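Long-range contact in cupin type-2 domain-containing protein (Streptococcus pyogenes, PDB 1YHF), which is of unknown function but carries a cupin domain, a small beta-barrel fold shared by enzymes and sugar- or metal-binding proteins: residues L18-R32 against I42-G54. Residues are numbered along the deposited sequence; the frame is centred on the assembly and turned at random.
Sequences LTQEVMIEQDQMLSR and ITVFSLDKGQEIG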
ATOM      1  N   LEU A  18       7.478  -6.030  -8.675  1.00 27.58           N
ATOM      2  CA  LEU A  18       6.188  -5.803  -8.007  1.00 29.00           C
ATOM      3  C   LEU A  18       5.183  -4.984  -8.829  1.00 29.11           C
ATOM      4  O   LEU A  18       3.985  -5.190  -8.706  1.00 29.44           O
ATOM      5  CB  LEU A  18       6.362  -5.202  -6.597  1.00 28.80           C
ATOM      6  CG  LEU A  18       7.050  -6.035  -5.502  1.00 30.10           C
ATOM      7  CD1 LEU A  18       7.215  -5.187  -4.243  1.00 30.61           C
ATOM      8  CD2 LEU A  18       6.295  -7.347  -5.153  1.00 30.49           C
ATOM      9  N   THR A  19       5.673  -4.058  -9.654  1.00 29.85           N
ATOM     10  CA  THR A  19       4.790  -3.275 -10.544  1.00 30.36           C
ATOM     11  C   THR A  19       4.185  -4.133 -11.661  1.00 31.23           C
ATOM     12  O   THR A  19       3.254  -3.696 -12.348  1.00 31.69           O
ATOM     13  CB  THR A  19       5.487  -2.022 -11.178  1.00 29.85           C
ATOM     14  OG1 THR A  19       6.519  -2.433 -12.091  1.00 28.49           O
ATOM     15  CG2 THR A  19       6.068  -1.129 -10.110  1.00 29.13           C
ATOM     16  N   GLN A  20       4.718  -5.339 -11.852  1.00 31.43           N
ATOM     17  CA  GLN A  20       4.098  -6.291 -12.773  1.00 32.42           C
ATOM     18  C   GLN A  20       3.160  -7.249 -12.055  1.00 31.90           C
ATOM     19  O   GLN A  20       2.346  -7.894 -12.700  1.00 32.18           O
ATOM     20  CB  GLN A  20       5.134  -7.094 -13.583  1.00 32.40           C
ATOM     21  CG  GLN A  20       6.146  -6.260 -14.366  1.00 35.60           C
ATOM     22  CD  GLN A  20       5.523  -5.196 -15.264  1.00 41.42           C
ATOM     23  OE1 GLN A  20       4.852  -5.515 -16.256  1.00 41.75           O
ATOM     24  NE2 GLN A  20       5.765  -3.912 -14.931  1.00 43.77           N
ATOM     25  N   GLU A  21       3.280  -7.342 -10.734  1.00 31.60           N
ATOM     26  CA  GLU A  21       2.464  -8.254  -9.943  1.00 31.66           C
ATOM     27  C   GLU A  21       1.070  -7.687  -9.709  1.00 30.91           C
ATOM     28  O   GLU A  21       0.137  -8.445  -9.450  1.00 30.94           O
ATOM     29  CB  GLU A  21       3.119  -8.576  -8.588  1.00 32.50           C
ATOM     30  CG  GLU A  21       4.432  -9.367  -8.667  1.00 34.45           C
ATOM     31  CD  GLU A  21       4.258 -10.787  -9.175  1.00 39.82           C
ATOM     32  OE1 GLU A  21       3.482 -11.566  -8.576  1.00 41.52           O
ATOM     33  OE2 GLU A  21       4.924 -11.131 -10.176  1.00 43.50           O
ATOM     34  N   VAL A  22       0.943  -6.358  -9.766  1.00 29.50           N
ATOM     35  CA  VAL A  22      -0.341  -5.675  -9.604  1.00 29.36           C
ATOM     36  C   VAL A  22      -0.476  -4.585 -10.671  1.00 29.10           C
ATOM     37  O   VAL A  22      -0.010  -3.453 -10.497  1.00 27.73           O
ATOM     38  CB  VAL A  22      -0.555  -5.107  -8.158  1.00 29.16           C
ATOM     39  CG1 VAL A  22      -1.979  -4.659  -7.980  1.00 31.12           C
ATOM     40  CG2 VAL A  22      -0.298  -6.177  -7.119  1.00 30.20           C
HETATM   41  N   MSE A  23      -1.090  -4.961 -11.794  1.00 28.93           N
HETATM   42  CA  MSE A  23      -1.231  -4.071 -12.934  1.00 30.48           C
HETATM   43  C   MSE A  23      -2.221  -2.936 -12.644  1.00 29.69           C
HETATM   44  O   MSE A  23      -3.101  -3.070 -11.796  1.00 29.24           O
HETATM   45  CB  MSE A  23      -1.638  -4.877 -14.177  1.00 31.08           C
HETATM   46  CG  MSE A  23      -0.636  -6.020 -14.496  1.00 35.49           C
HETATM   47 SE   MSE A  23       1.073  -5.299 -15.136  0.74 45.40          SE
HETATM   48  CE  MSE A  23       0.506  -5.030 -16.970  1.00 42.88           C
ATOM     49  N   ILE A  24      -2.035  -1.800 -13.308  1.00 29.36           N
ATOM     50  CA  ILE A  24      -2.980  -0.689 -13.189  1.00 29.41           C
ATOM     51  C   ILE A  24      -4.163  -0.991 -14.109  1.00 29.98           C
ATOM     52  O   ILE A  24      -3.962  -1.269 -15.292  1.00 29.64           O
ATOM     53  CB  ILE A  24      -2.324   0.663 -13.576  1.00 29.09           C
ATOM     54  CG1 ILE A  24      -1.270   1.066 -12.538  1.00 28.82           C
ATOM     55  CG2 ILE A  24      -3.391   1.737 -13.727  1.00 29.93           C
ATOM     56  CD1 ILE A  24      -0.231   2.065 -13.024  1.00 30.33           C
ATOM     57  N   GLU A  25      -5.387  -0.976 -13.586  1.00 30.05           N
ATOM     58  CA  GLU A  25      -6.543  -1.257 -14.451  1.00 30.78           C
ATOM     59  C   GLU A  25      -7.503  -0.081 -14.491  1.00 30.69           C
ATOM     60  O   GLU A  25      -7.780   0.533 -13.453  1.00 30.46           O
ATOM     61  CB  GLU A  25      -7.301  -2.529 -14.025  1.00 30.94           C
ATOM     62  CG  GLU A  25      -6.452  -3.810 -13.852  1.00 33.70           C
ATOM     63  CD  GLU A  25      -5.929  -4.383 -15.167  1.00 37.62           C
ATOM     64  OE1 GLU A  25      -6.471  -4.035 -16.240  1.00 39.71           O
ATOM     65  OE2 GLU A  25      -4.954  -5.168 -15.121  1.00 39.58           O
ATOM     66  N   GLN A  26      -8.031   0.198 -15.687  1.00 31.10           N
ATOM     67  CA  GLN A  26      -8.902   1.347 -15.934  1.00 31.78           C
ATOM     68  C   GLN A  26     -10.007   1.430 -14.891  1.00 30.07           C
ATOM     69  O   GLN A  26     -10.748   0.458 -14.687  1.00 29.83           O
ATOM     70  CB  GLN A  26      -9.516   1.308 -17.355  1.00 32.12           C
ATOM     71  CG  GLN A  26      -8.505   1.451 -18.513  1.00 35.35           C
ATOM     72  CD  GLN A  26      -9.172   1.731 -19.876  1.00 36.39           C
ATOM     73  OE1 GLN A  26     -10.155   2.502 -19.970  1.00 41.50           O
ATOM     74  NE2 GLN A  26      -8.625   1.120 -20.942  1.00 40.13           N
ATOM     75  N   ASP A  27     -10.075   2.584 -14.227  1.00 28.96           N
ATOM     76  CA  ASP A  27     -11.110   2.922 -13.229  1.00 28.32           C
ATOM     77  C   ASP A  27     -11.261   1.956 -12.035  1.00 27.33           C
ATOM     78  O   ASP A  27     -12.343   1.853 -11.435  1.00 25.58           O
ATOM     79  CB  ASP A  27     -12.460   3.128 -13.924  1.00 28.86           C
ATOM     80  CG  ASP A  27     -12.414   4.241 -14.938  1.00 31.10           C
ATOM     81  OD1 ASP A  27     -11.664   5.212 -14.705  1.00 33.41           O
ATOM     82  OD2 ASP A  27     -13.107   4.127 -15.968  1.00 35.24           O
ATOM     83  N   GLN A  28     -10.166   1.276 -11.693  1.00 26.45           N
ATOM     84  CA  GLN A  28     -10.187   0.216 -10.696  1.00 26.04           C
ATOM     85  C   GLN A  28      -9.006   0.291  -9.760  1.00 25.90           C
ATOM     86  O   GLN A  28      -8.042   1.029 -10.006  1.00 24.67           O
ATOM     87  CB  GLN A  28     -10.191  -1.164 -11.374  1.00 26.19           C
ATOM     88  CG  GLN A  28     -11.533  -1.516 -11.990  1.00 26.68           C
ATOM     89  CD  GLN A  28     -11.428  -2.666 -12.960  1.00 28.34           C
ATOM     90  OE1 GLN A  28     -11.712  -3.814 -12.609  1.00 28.73           O
ATOM     91  NE2 GLN A  28     -11.012  -2.371 -14.184  1.00 24.61           N
HETATM   92  N   MSE A  29      -9.120  -0.480  -8.685  1.00 26.29           N
HETATM   93  CA  MSE A  29      -8.094  -0.645  -7.673  1.00 27.10           C
HETATM   94  C   MSE A  29      -7.892  -2.137  -7.529  1.00 25.94           C
HETATM   95  O   MSE A  29      -8.858  -2.905  -7.480  1.00 24.30           O
HETATM   96  CB  MSE A  29      -8.539  -0.045  -6.344  1.00 26.69           C
HETATM   97  CG  MSE A  29      -7.490  -0.212  -5.252  1.00 28.82           C
HETATM   98 SE   MSE A  29      -7.895   0.736  -3.596  0.80 35.36          SE
HETATM   99  CE  MSE A  29      -9.310  -0.468  -2.926  1.00 30.22           C
ATOM    100  N   LEU A  30      -6.623  -2.537  -7.476  1.00 25.80           N
ATOM    101  CA  LEU A  30      -6.235  -3.937  -7.387  1.00 26.16           C
ATOM    102  C   LEU A  30      -5.296  -4.119  -6.232  1.00 25.44           C
ATOM    103  O   LEU A  30      -4.496  -3.236  -5.908  1.00 24.47           O
ATOM    104  CB  LEU A  30      -5.495  -4.402  -8.648  1.00 25.78           C
ATOM    105  CG  LEU A  30      -6.206  -4.893  -9.887  1.00 28.38           C
ATOM    106  CD1 LEU A  30      -6.773  -3.733 -10.699  1.00 29.03           C
ATOM    107  CD2 LEU A  30      -5.248  -5.736 -10.759  1.00 28.22           C
ATOM    108  N   SER A  31      -5.383  -5.292  -5.619  1.00 25.49           N
ATOM    109  CA  SER A  31      -4.506  -5.600  -4.538  1.00 25.41           C
ATOM    110  C   SER A  31      -4.074  -7.032  -4.550  1.00 24.95           C
ATOM    111  O   SER A  31      -4.816  -7.930  -4.978  1.00 25.15           O
ATOM    112  CB  SER A  31      -5.114  -5.163  -3.177  1.00 26.42           C
ATOM    113  OG  SER A  31      -6.209  -5.961  -2.778  1.00 25.02           O
ATOM    114  N   ARG A  32      -2.838  -7.220  -4.107  1.00 24.41           N
ATOM    115  CA  ARG A  32      -2.283  -8.508  -3.874  1.00 24.67           C
ATOM    116  C   ARG A  32      -1.860  -8.498  -2.427  1.00 24.94           C
ATOM    117  O   ARG A  32      -0.923  -7.776  -2.047  1.00 24.05           O
ATOM    118  CB  ARG A  32      -1.085  -8.723  -4.793  1.00 24.93           C
ATOM    119  CG  ARG A  32      -0.608 -10.144  -4.825  1.00 25.58           C
ATOM    120  CD  ARG A  32       0.557 -10.266  -5.791  1.00 25.21           C
ATOM    121  NE  ARG A  32       0.157 -10.190  -7.205  1.00 26.17           N
ATOM    122  CZ  ARG A  32      -0.019 -11.238  -8.008  1.00 27.45           C
ATOM    123  NH1 ARG A  32       0.101 -12.499  -7.551  1.00 25.64           N
ATOM    124  NH2 ARG A  32      -0.328 -11.019  -9.281  1.00 26.59           N
ATOM    125  N   ILE A  42       0.533  -6.777   4.863  1.00 25.42           N
ATOM    126  CA  ILE A  42       1.387  -6.374   3.746  1.00 25.05           C
ATOM    127  C   ILE A  42       0.613  -6.564   2.448  1.00 24.77           C
ATOM    128  O   ILE A  42       0.133  -7.663   2.158  1.00 24.35           O
ATOM    129  CB  ILE A  42       2.737  -7.160   3.676  1.00 25.05           C
ATOM    130  CG1 ILE A  42       3.561  -6.955   4.961  1.00 25.51           C
ATOM    131  CG2 ILE A  42       3.528  -6.715   2.451  1.00 25.14           C
ATOM    132  CD1 ILE A  42       4.882  -7.749   5.014  1.00 24.53           C
ATOM    133  N   THR A  43       0.513  -5.496   1.667  1.00 24.48           N
ATOM    134  CA  THR A  43      -0.321  -5.498   0.481  1.00 24.95           C
ATOM    135  C   THR A  43       0.358  -4.707  -0.635  1.00 25.04           C
ATOM    136  O   THR A  43       0.907  -3.639  -0.387  1.00 26.00           O
ATOM    137  CB  THR A  43      -1.724  -4.886   0.751  1.00 24.81           C
ATOM    138  OG1 THR A  43      -2.287  -5.416   1.956  1.00 27.08           O
ATOM    139  CG2 THR A  43      -2.658  -5.216  -0.410  1.00 24.43           C
ATOM    140  N   VAL A  44       0.326  -5.240  -1.857  1.00 25.43           N
ATOM    141  CA  VAL A  44       0.692  -4.447  -3.036  1.00 24.54           C
ATOM    142  C   VAL A  44      -0.609  -3.947  -3.682  1.00 24.13           C
ATOM    143  O   VAL A  44      -1.537  -4.710  -3.861  1.00 23.18           O
ATOM    144  CB  VAL A  44       1.496  -5.277  -4.046  1.00 24.03           C
ATOM    145  CG1 VAL A  44       2.057  -4.336  -5.168  1.00 25.68           C
ATOM    146  CG2 VAL A  44       2.648  -5.965  -3.334  1.00 24.67           C
ATOM    147  N   PHE A  45      -0.670  -2.661  -3.992  1.00 24.08           N
ATOM    148  CA  PHE A  45      -1.872  -2.038  -4.548  1.00 25.29           C
ATOM    149  C   PHE A  45      -1.577  -1.425  -5.906  1.00 25.27           C
ATOM    150  O   PHE A  45      -0.451  -1.021  -6.178  1.00 25.45           O
ATOM    151  CB  PHE A  45      -2.312  -0.871  -3.666  1.00 26.14           C
ATOM    152  CG  PHE A  45      -3.118  -1.261  -2.465  1.00 27.54           C
ATOM    153  CD1 PHE A  45      -4.492  -1.496  -2.582  1.00 30.10           C
ATOM    154  CD2 PHE A  45      -2.527  -1.342  -1.209  1.00 29.00           C
ATOM    155  CE1 PHE A  45      -5.268  -1.821  -1.458  1.00 29.88           C
ATOM    156  CE2 PHE A  45      -3.283  -1.685  -0.083  1.00 29.24           C
ATOM    157  CZ  PHE A  45      -4.669  -1.915  -0.208  1.00 29.27           C
ATOM    158  N   SER A  46      -2.597  -1.322  -6.747  1.00 25.13           N
ATOM    159  CA  SER A  46      -2.562  -0.359  -7.834  1.00 25.15           C
ATOM    160  C   SER A  46      -3.876   0.415  -7.798  1.00 25.51           C
ATOM    161  O   SER A  46      -4.917  -0.171  -7.594  1.00 24.56           O
ATOM    162  CB  SER A  46      -2.402  -1.068  -9.179  1.00 25.09           C
ATOM    163  OG  SER A  46      -3.613  -1.675  -9.581  1.00 25.57           O
ATOM    164  N   LEU A  47      -3.819   1.722  -8.019  1.00 26.13           N
ATOM    165  CA  LEU A  47      -5.030   2.521  -8.195  1.00 26.01           C
ATOM    166  C   LEU A  47      -4.906   3.251  -9.508  1.00 27.08           C
ATOM    167  O   LEU A  47      -3.866   3.852  -9.766  1.00 27.89           O
ATOM    168  CB  LEU A  47      -5.168   3.545  -7.080  1.00 25.46           C
ATOM    169  CG  LEU A  47      -5.602   3.130  -5.666  1.00 24.24           C
ATOM    170  CD1 LEU A  47      -4.575   2.251  -4.923  1.00 21.62           C
ATOM    171  CD2 LEU A  47      -5.911   4.373  -4.839  1.00 25.89           C
ATOM    172  N   ASP A  48      -5.949   3.226 -10.334  1.00 26.88           N
ATOM    173  CA  ASP A  48      -5.976   4.092 -11.512  1.00 27.92           C
ATOM    174  C   ASP A  48      -6.127   5.535 -11.074  1.00 28.02           C
ATOM    175  O   ASP A  48      -6.585   5.819  -9.957  1.00 27.07           O
ATOM    176  CB  ASP A  48      -7.130   3.722 -12.456  1.00 28.49           C
ATOM    177  CG  ASP A  48      -6.946   4.293 -13.882  1.00 30.54           C
ATOM    178  OD1 ASP A  48      -5.809   4.682 -14.242  1.00 29.06           O
ATOM    179  OD2 ASP A  48      -7.955   4.369 -14.629  1.00 29.64           O
ATOM    180  N   LYS A  49      -5.741   6.442 -11.965  1.00 28.40           N
ATOM    181  CA  LYS A  49      -5.893   7.875 -11.768  1.00 29.30           C
ATOM    182  C   LYS A  49      -7.308   8.215 -11.300  1.00 28.99           C
ATOM    183  O   LYS A  49      -8.289   7.726 -11.873  1.00 28.67           O
ATOM    184  CB  LYS A  49      -5.548   8.612 -13.069  1.00 29.29           C
ATOM    185  CG  LYS A  49      -5.819  10.109 -13.045  1.00 33.89           C
ATOM    186  CD  LYS A  49      -5.038  10.859 -14.125  1.00 38.02           C
ATOM    187  CE  LYS A  49      -5.624  10.597 -15.503  1.00 42.13           C
ATOM    188  NZ  LYS A  49      -4.715  11.094 -16.585  1.00 46.50           N
ATOM    189  N   GLY A  50      -7.406   9.029 -10.245  1.00 28.37           N
ATOM    190  CA  GLY A  50      -8.705   9.430  -9.712  1.00 28.79           C
ATOM    191  C   GLY A  50      -9.331   8.515  -8.672  1.00 28.91           C
ATOM    192  O   GLY A  50     -10.345   8.864  -8.062  1.00 28.70           O
ATOM    193  N   GLN A  51      -8.731   7.354  -8.436  1.00 29.25           N
ATOM    194  CA  GLN A  51      -9.252   6.453  -7.423  1.00 29.83           C
ATOM    195  C   GLN A  51      -8.817   6.936  -6.036  1.00 31.08           C
ATOM    196  O   GLN A  51      -7.877   7.721  -5.918  1.00 31.07           O
ATOM    197  CB  GLN A  51      -8.827   4.997  -7.700  1.00 29.41           C
ATOM    198  CG  GLN A  51      -9.306   4.460  -9.063  1.00 28.19           C
ATOM    199  CD  GLN A  51     -10.763   4.784  -9.344  1.00 28.78           C
ATOM    200  OE1 GLN A  51     -11.100   5.403 -10.370  1.00 32.20           O
ATOM    201  NE2 GLN A  51     -11.637   4.396  -8.430  1.00 25.65           N
ATOM    202  N   GLU A  52      -9.521   6.509  -4.997  1.00 32.61           N
ATOM    203  CA  GLU A  52      -9.141   6.908  -3.650  1.00 35.05           C
ATOM    204  C   GLU A  52      -9.425   5.867  -2.578  1.00 34.98           C
ATOM    205  O   GLU A  52     -10.366   5.044  -2.678  1.00 35.01           O
ATOM    206  CB  GLU A  52      -9.758   8.268  -3.266  1.00 35.28           C
ATOM    207  CG  GLU A  52     -11.212   8.236  -2.881  1.00 37.43           C
ATOM    208  CD  GLU A  52     -11.659   9.511  -2.166  1.00 39.51           C
ATOM    209  OE1 GLU A  52     -12.492   9.406  -1.237  1.00 45.30           O
ATOM    210  OE2 GLU A  52     -11.181  10.618  -2.526  1.00 45.02           O
ATOM    211  N   ILE A  53      -8.580   5.914  -1.552  1.00 34.71           N
ATOM    212  CA  ILE A  53      -8.806   5.177  -0.329  1.00 34.45           C
ATOM    213  C   ILE A  53      -9.292   6.213   0.673  1.00 34.62           C
ATOM    214  O   ILE A  53      -8.581   7.177   0.977  1.00 34.14           O
ATOM    215  CB  ILE A  53      -7.520   4.474   0.138  1.00 34.50           C
ATOM    216  CG1 ILE A  53      -7.083   3.458  -0.925  1.00 33.93           C
ATOM    217  CG2 ILE A  53      -7.733   3.820   1.504  1.00 34.45           C
ATOM    218  CD1 ILE A  53      -5.715   2.883  -0.719  1.00 35.48           C
ATOM    219  N   GLY A  54     -10.531   6.036   1.128  1.00 34.43           N
ATOM    220  CA  GLY A  54     -11.166   6.984   2.022  1.00 34.29           C
ATOM    221  C   GLY A  54     -10.431   7.142   3.333  1.00 34.44           C
ATOM    222  O   GLY A  54      -9.698   6.238   3.771  1.00 34.06           O
TER
HETATM  223  O   HOH W   1      -5.450  -0.205 -10.898  1.00 26.01           O
HETATM  224  O   HOH W   2      -9.832   5.983 -13.006  1.00 37.51           O
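An antiparallel beta hairpin at the edge of one of the two cupin sheets, strand 29-37 against 40-47, carries this contact; M29-L47 and S31-F45 are its non-hydrogen-bonded pairs, L30-S46 and R32-V44 its hydrogen-bonded ones. The axes of strands 29-32 and 42-47 run at 156°, nearly antiparallel, and L30 N to S46 O is 2.9 Å.

Residues 22-24 lie over the face bearing V44 and S46. S46 OG stands between its own backbone N and carbonyl carbon (chi1 75°), from where it donates to M23 O at 2.7 Å, approaching above that carbonyl plane. Water 1 links S46 OG, E25 N and Q28 O. Alongside, V22 CG2 packs on V44 CG1 at 3.6 Å.

The E25-Q28 type II turn is tied down by D48: D27 N reaches D48 OD2 on its anti side at 2.8 Å, nearly straight (172°), while D48 N bonds Q28 O at 3.1 Å. On the other sheet face, selenomethionine M29 has SE 3.9 Å from I53 CG1 and 5.2 Å from the F45 ring centroid, an oblique Met-aromatic contact.

The hydroxyl of buried S46 is thus satisfied by M23 O and a water. D27 OD1 and D48 OD2, 3.8 Å apart, would probably repel if both carboxylates are charged, which the D27 N bond may partly offset.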